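Local atomic coordinates of metallo-beta-lactamase family protein (Thermus thermophilus, PDB entry 2ZO4), a protein that probably acts as a zinc-dependent hydrolase of the metallo-beta-lactamase superfamily, carrying two zinc ions in its active site. Residues L11-P16 with E50-E55; Y25-A30 with A34-A39. All coordinates share one frame; numbering follows the deposited sequence.

Along the chain the four segments come in the order 11-16, 25-30, 34-39, 50-55, with both halves of interaction 2 falling between those of interaction 1. The centres of the two interactions are about 12 Å apart. Strands 8-14, 21-29 and 32-36 lie side by side at one end of the six-stranded sheet, and helix 43-55 follows strand 32-36. Interaction 2 ties the second and third of these strands together; interaction 1 lays the helix against the edge strand 8-14. The two meet in a shared apolar layer, where Leu11 and Leu53 pack on Leu26, and Val13 CG1 lies 3.6 Å from Ala39 CB. This joins the edge of the sheet and its helix into one unit near the zinc site.

Interaction 1. Residues L11-P16 with E50-E55; sequences LPVPIP and ELHLAE
Leu11 and His52 carry this contact, mostly by van der Waals packing. The leucine lies over one face of the imidazole: its CG sits 4.2 Å from the centroid of the His52 ring, 28° off the ring normal, a CH-pi contact. Its branch continues past the ring toward the helix, with Leu11 CD2 3.8 Å from His52 CB, so the two side chains slide past each other in opposite directions. With CG of His52 anti to its carbonyl carbon (chi1 -83°), the ring extends from the helix to the strand.

Pro12 adds van der Waals contacts farther out: its ring stands about crosswise to the histidine side chain and brings CD against the outer end of the imidazole. Val13 CG2 comes near the ring's flank obliquely, a marginal contact.

Neighbouring turns of helix 43-55 carry on the seam, Leu49 meeting Leu11 and Ala45 meeting Val13. Within the sheet, strand 8-14 is hydrogen-bonded to strand 21-29, whose Leu26 also meets Leu11 and Leu53. The strand and helix segments run roughly antiparallel, their axes 9.3 Å apart. This is helix-on-sheet packing at the outer strand of the metallo-beta-lactamase fold, in which helices cover the outer faces of a beta sandwich.

Interaction 2. Residues Y25-A30 with A34-A39; sequences YLLQGA and ALVDTA
Tyr25, Leu27, Ala34 and Val36 direct their side chains to one face of this antiparallel pair, Leu26 and Leu35 to the other. On the first face Tyr25 and Val36 stand beside each other at their roots, CB to CB 4.0 Å, and then part: the phenol leads away from Val36, and its OH is hydrogen-bonded to the carbonyl of Ala231, in the second sheet. Leu27 slants across to the valine instead, its CD1 meeting Val36 CG2 at 3.9 Å. CG1 of Val36 is anti to the backbone N (chi1 177°), leaving CG2 as the branch that faces the leucine. Ala34, directly across from Leu27, offers just a methyl.

The opposite face holds a single cross-strand pair. Leu26 and Leu35 converge at their ends, the two CD2 methyls 4.0 Å apart. Leu26 CD2 also lies against the carbonyl O of Ala34, and Leu35 CD2 against that of Tyr25, so both methyls rest partly on backbone.

Four backbone hydrogen bonds set this register, two in each of the hydrogen-bonded pairs Tyr25-Val36 and Leu27-Ala34. Val36 N to Tyr25 O is short and nearly straight, at 2.7 Å and 176°; Tyr25 N reaches Val36 O less tightly, at 3.1 Å, on a carbonyl lone pair. Leu26-Leu35 is the non-hydrogen-bonded pair between them, whose CA-H groups make contacts with the carbonyl oxygens of Ala34 and Tyr25 respectively.

Just past the strand, Asp37 OD2 hydrogen-bonds ND1 of the zinc ligand His75, a second-shell contact that probably helps orient that imidazole. The arrangement is a beta hairpin of the metallo-beta-lactamase fold, with one face turned into the sandwich and its end leading to the dinuclear zinc site.

Interaction 1. Residues L11-P16 with E50-E55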
# COMPACT_ATOMS: atom_id res chain seq x y z
N LEU A 11 4.75 12.67 10.20
CA LEU A 11 4.69 11.92 11.46
C LEU A 11 5.25 10.50 11.26
O LEU A 11 4.50 9.59 10.89
CB LEU A 11 3.26 11.85 11.99
CG LEU A 11 2.69 12.99 12.85
CD1 LEU A 11 2.65 14.31 12.12
CD2 LEU A 11 1.30 12.64 13.37
N PRO A 12 6.57 10.32 11.48
CA PRO A 12 7.19 8.99 11.37
C PRO A 12 6.85 8.10 12.56
O PRO A 12 7.01 8.50 13.71
CB PRO A 12 8.69 9.31 11.34
CG PRO A 12 8.79 10.80 11.15
CD PRO A 12 7.56 11.35 11.80
N VAL A 13 6.37 6.89 12.29
CA VAL A 13 5.92 5.97 13.33
C VAL A 13 6.57 4.60 13.15
O VAL A 13 6.58 4.07 12.04
CB VAL A 13 4.36 5.85 13.34
CG1 VAL A 13 3.89 4.83 14.36
CG2 VAL A 13 3.71 7.20 13.62
N PRO A 14 7.13 4.02 14.24
CA PRO A 14 7.75 2.69 14.16
C PRO A 14 6.74 1.57 13.91
O PRO A 14 5.65 1.58 14.46
CB PRO A 14 8.40 2.51 15.55
CG PRO A 14 8.42 3.88 16.16
CD PRO A 14 7.23 4.58 15.60
N ILE A 15 7.13 0.63 13.05
CA ILE A 15 6.28 -0.52 12.70
C ILE A 15 7.08 -1.83 12.77
O ILE A 15 8.27 -1.86 12.43
CB ILE A 15 5.61 -0.36 11.30
CG1 ILE A 15 6.64 -0.12 10.19
CG2 ILE A 15 4.56 0.75 11.34
CD1 ILE A 15 6.10 -0.25 8.77
N PRO A 16 6.44 -2.92 13.23
CA PRO A 16 7.14 -4.19 13.43
C PRO A 16 7.33 -4.99 12.13
O PRO A 16 7.19 -6.21 12.14
CB PRO A 16 6.23 -4.94 14.40
CG PRO A 16 4.86 -4.45 14.07
CD PRO A 16 5.01 -3.02 13.62
N GLU A 50 0.87 9.29 19.72
CA GLU A 50 0.41 10.12 20.83
C GLU A 50 1.38 11.26 21.10
O GLU A 50 0.96 12.40 21.27
CB GLU A 50 0.23 9.27 22.09
CG GLU A 50 -0.45 10.01 23.24
CD GLU A 50 -0.71 9.12 24.44
OE1 GLU A 50 -0.06 8.06 24.57
OE2 GLU A 50 -1.58 9.48 25.27
N LEU A 51 2.68 10.95 21.13
CA LEU A 51 3.71 11.96 21.38
C LEU A 51 3.76 13.01 20.27
O LEU A 51 3.89 14.21 20.54
CB LEU A 51 5.08 11.32 21.58
CG LEU A 51 5.37 10.74 22.97
CD1 LEU A 51 6.56 9.79 22.93
CD2 LEU A 51 5.59 11.85 24.00
N HIS A 52 3.65 12.56 19.02
CA HIS A 52 3.57 13.46 17.86
C HIS A 52 2.41 14.44 18.00
O HIS A 52 2.59 15.65 17.85
CB HIS A 52 3.42 12.68 16.56
CG HIS A 52 4.71 12.18 16.00
ND1 HIS A 52 4.92 10.86 15.66
CD2 HIS A 52 5.86 12.83 15.71
CE1 HIS A 52 6.14 10.72 15.19
NE2 HIS A 52 6.74 11.90 15.21
N LEU A 53 1.23 13.90 18.29
CA LEU A 53 0.03 14.69 18.47
C LEU A 53 0.17 15.67 19.64
O LEU A 53 -0.23 16.83 19.52
CB LEU A 53 -1.19 13.79 18.68
CG LEU A 53 -1.70 13.03 17.44
CD1 LEU A 53 -2.62 11.89 17.83
CD2 LEU A 53 -2.38 13.98 16.45
N ALA A 54 0.75 15.20 20.74
CA ALA A 54 1.02 16.02 21.93
C ALA A 54 1.91 17.23 21.62
O ALA A 54 1.71 18.31 22.17
CB ALA A 54 1.64 15.19 23.03
N GLU A 55 2.89 17.02 20.74
CA GLU A 55 3.82 18.08 20.33
C GLU A 55 3.10 19.22 19.62
O GLU A 55 3.51 20.38 19.71
CB GLU A 55 4.93 17.52 19.43
CG GLU A 55 5.97 18.57 19.02
CD GLU A 55 7.16 18.00 18.27
OE1 GLU A 55 7.81 18.77 17.54
OE2 GLU A 55 7.45 16.79 18.42

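Interaction 2. Residues Y25-A30 with A34-A39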
# COMPACT_ATOMS: atom_id res chain seq x y z
N TYR A 25 0.68 11.61 7.83
CA TYR A 25 0.63 13.04 7.56
C TYR A 25 -0.56 13.70 8.26
O TYR A 25 -1.71 13.30 8.05
CB TYR A 25 0.64 13.30 6.04
CG TYR A 25 1.91 12.78 5.41
CD1 TYR A 25 3.07 13.55 5.39
CD2 TYR A 25 1.98 11.48 4.89
CE1 TYR A 25 4.26 13.07 4.85
CE2 TYR A 25 3.16 10.99 4.35
CZ TYR A 25 4.29 11.79 4.33
OH TYR A 25 5.47 11.31 3.80
N LEU A 26 -0.25 14.68 9.10
CA LEU A 26 -1.24 15.39 9.90
C LEU A 26 -1.58 16.72 9.22
O LEU A 26 -0.69 17.51 8.89
CB LEU A 26 -0.69 15.64 11.32
CG LEU A 26 -1.53 16.16 12.49
CD1 LEU A 26 -2.04 17.59 12.30
CD2 LEU A 26 -2.68 15.22 12.83
N LEU A 27 -2.87 16.94 9.00
CA LEU A 27 -3.35 18.20 8.43
C LEU A 27 -4.17 18.94 9.48
O LEU A 27 -5.10 18.38 10.04
CB LEU A 27 -4.19 17.96 7.17
CG LEU A 27 -3.50 17.60 5.85
CD1 LEU A 27 -2.99 16.17 5.86
CD2 LEU A 27 -4.45 17.80 4.69
N GLN A 28 -3.79 20.18 9.75
CA GLN A 28 -4.52 21.03 10.69
C GLN A 28 -4.81 22.39 10.04
O GLN A 28 -3.94 22.96 9.39
CB GLN A 28 -3.73 21.20 11.98
CG GLN A 28 -4.45 21.97 13.10
CD GLN A 28 -3.59 22.14 14.34
OE1 GLN A 28 -2.36 22.20 14.26
NE2 GLN A 28 -4.23 22.23 15.49
N GLY A 29 -6.03 22.88 10.21
CA GLY A 29 -6.42 24.17 9.65
C GLY A 29 -7.93 24.31 9.58
O GLY A 29 -8.65 23.31 9.56
N ALA A 30 -8.40 25.55 9.53
CA ALA A 30 -9.82 25.88 9.47
C ALA A 30 -10.64 25.18 10.57
O ALA A 30 -11.80 24.84 10.36
CB ALA A 30 -10.40 25.58 8.07
N ALA A 34 -6.98 16.35 10.56
CA ALA A 34 -7.09 15.11 9.80
C ALA A 34 -5.77 14.36 9.79
O ALA A 34 -4.70 14.96 9.82
CB ALA A 34 -7.54 15.39 8.39
N LEU A 35 -5.86 13.03 9.74
CA LEU A 35 -4.69 12.18 9.54
C LEU A 35 -4.76 11.43 8.22
O LEU A 35 -5.80 10.86 7.87
CB LEU A 35 -4.55 11.17 10.68
CG LEU A 35 -3.55 11.42 11.82
CD1 LEU A 35 -3.66 10.29 12.82
CD2 LEU A 35 -2.12 11.54 11.32
N VAL A 36 -3.65 11.46 7.48
CA VAL A 36 -3.46 10.59 6.34
C VAL A 36 -2.69 9.37 6.86
O VAL A 36 -1.51 9.48 7.24
CB VAL A 36 -2.70 11.29 5.18
CG1 VAL A 36 -2.45 10.32 4.04
CG2 VAL A 36 -3.47 12.51 4.69
N ASP A 37 -3.38 8.22 6.90
CA ASP A 37 -2.87 6.96 7.46
C ASP A 37 -2.70 7.00 8.99
O ASP A 37 -2.68 8.08 9.59
CB ASP A 37 -1.61 6.48 6.72
CG ASP A 37 -1.88 6.15 5.26
OD1 ASP A 37 -3.06 5.88 4.92
OD2 ASP A 37 -0.94 6.16 4.44
N THR A 38 -2.62 5.83 9.62
CA THR A 38 -2.86 5.72 11.07
C THR A 38 -1.92 4.80 11.84
O THR A 38 -2.09 4.63 13.05
CB THR A 38 -4.30 5.22 11.38
OG1 THR A 38 -4.49 3.91 10.82
CG2 THR A 38 -5.34 6.17 10.82
N ALA A 39 -0.93 4.21 11.17
CA ALA A 39 -0.11 3.14 11.75
C ALA A 39 -0.98 1.98 12.25
O ALA A 39 -1.98 1.64 11.62
CB ALA A 39 0.81 3.68 12.85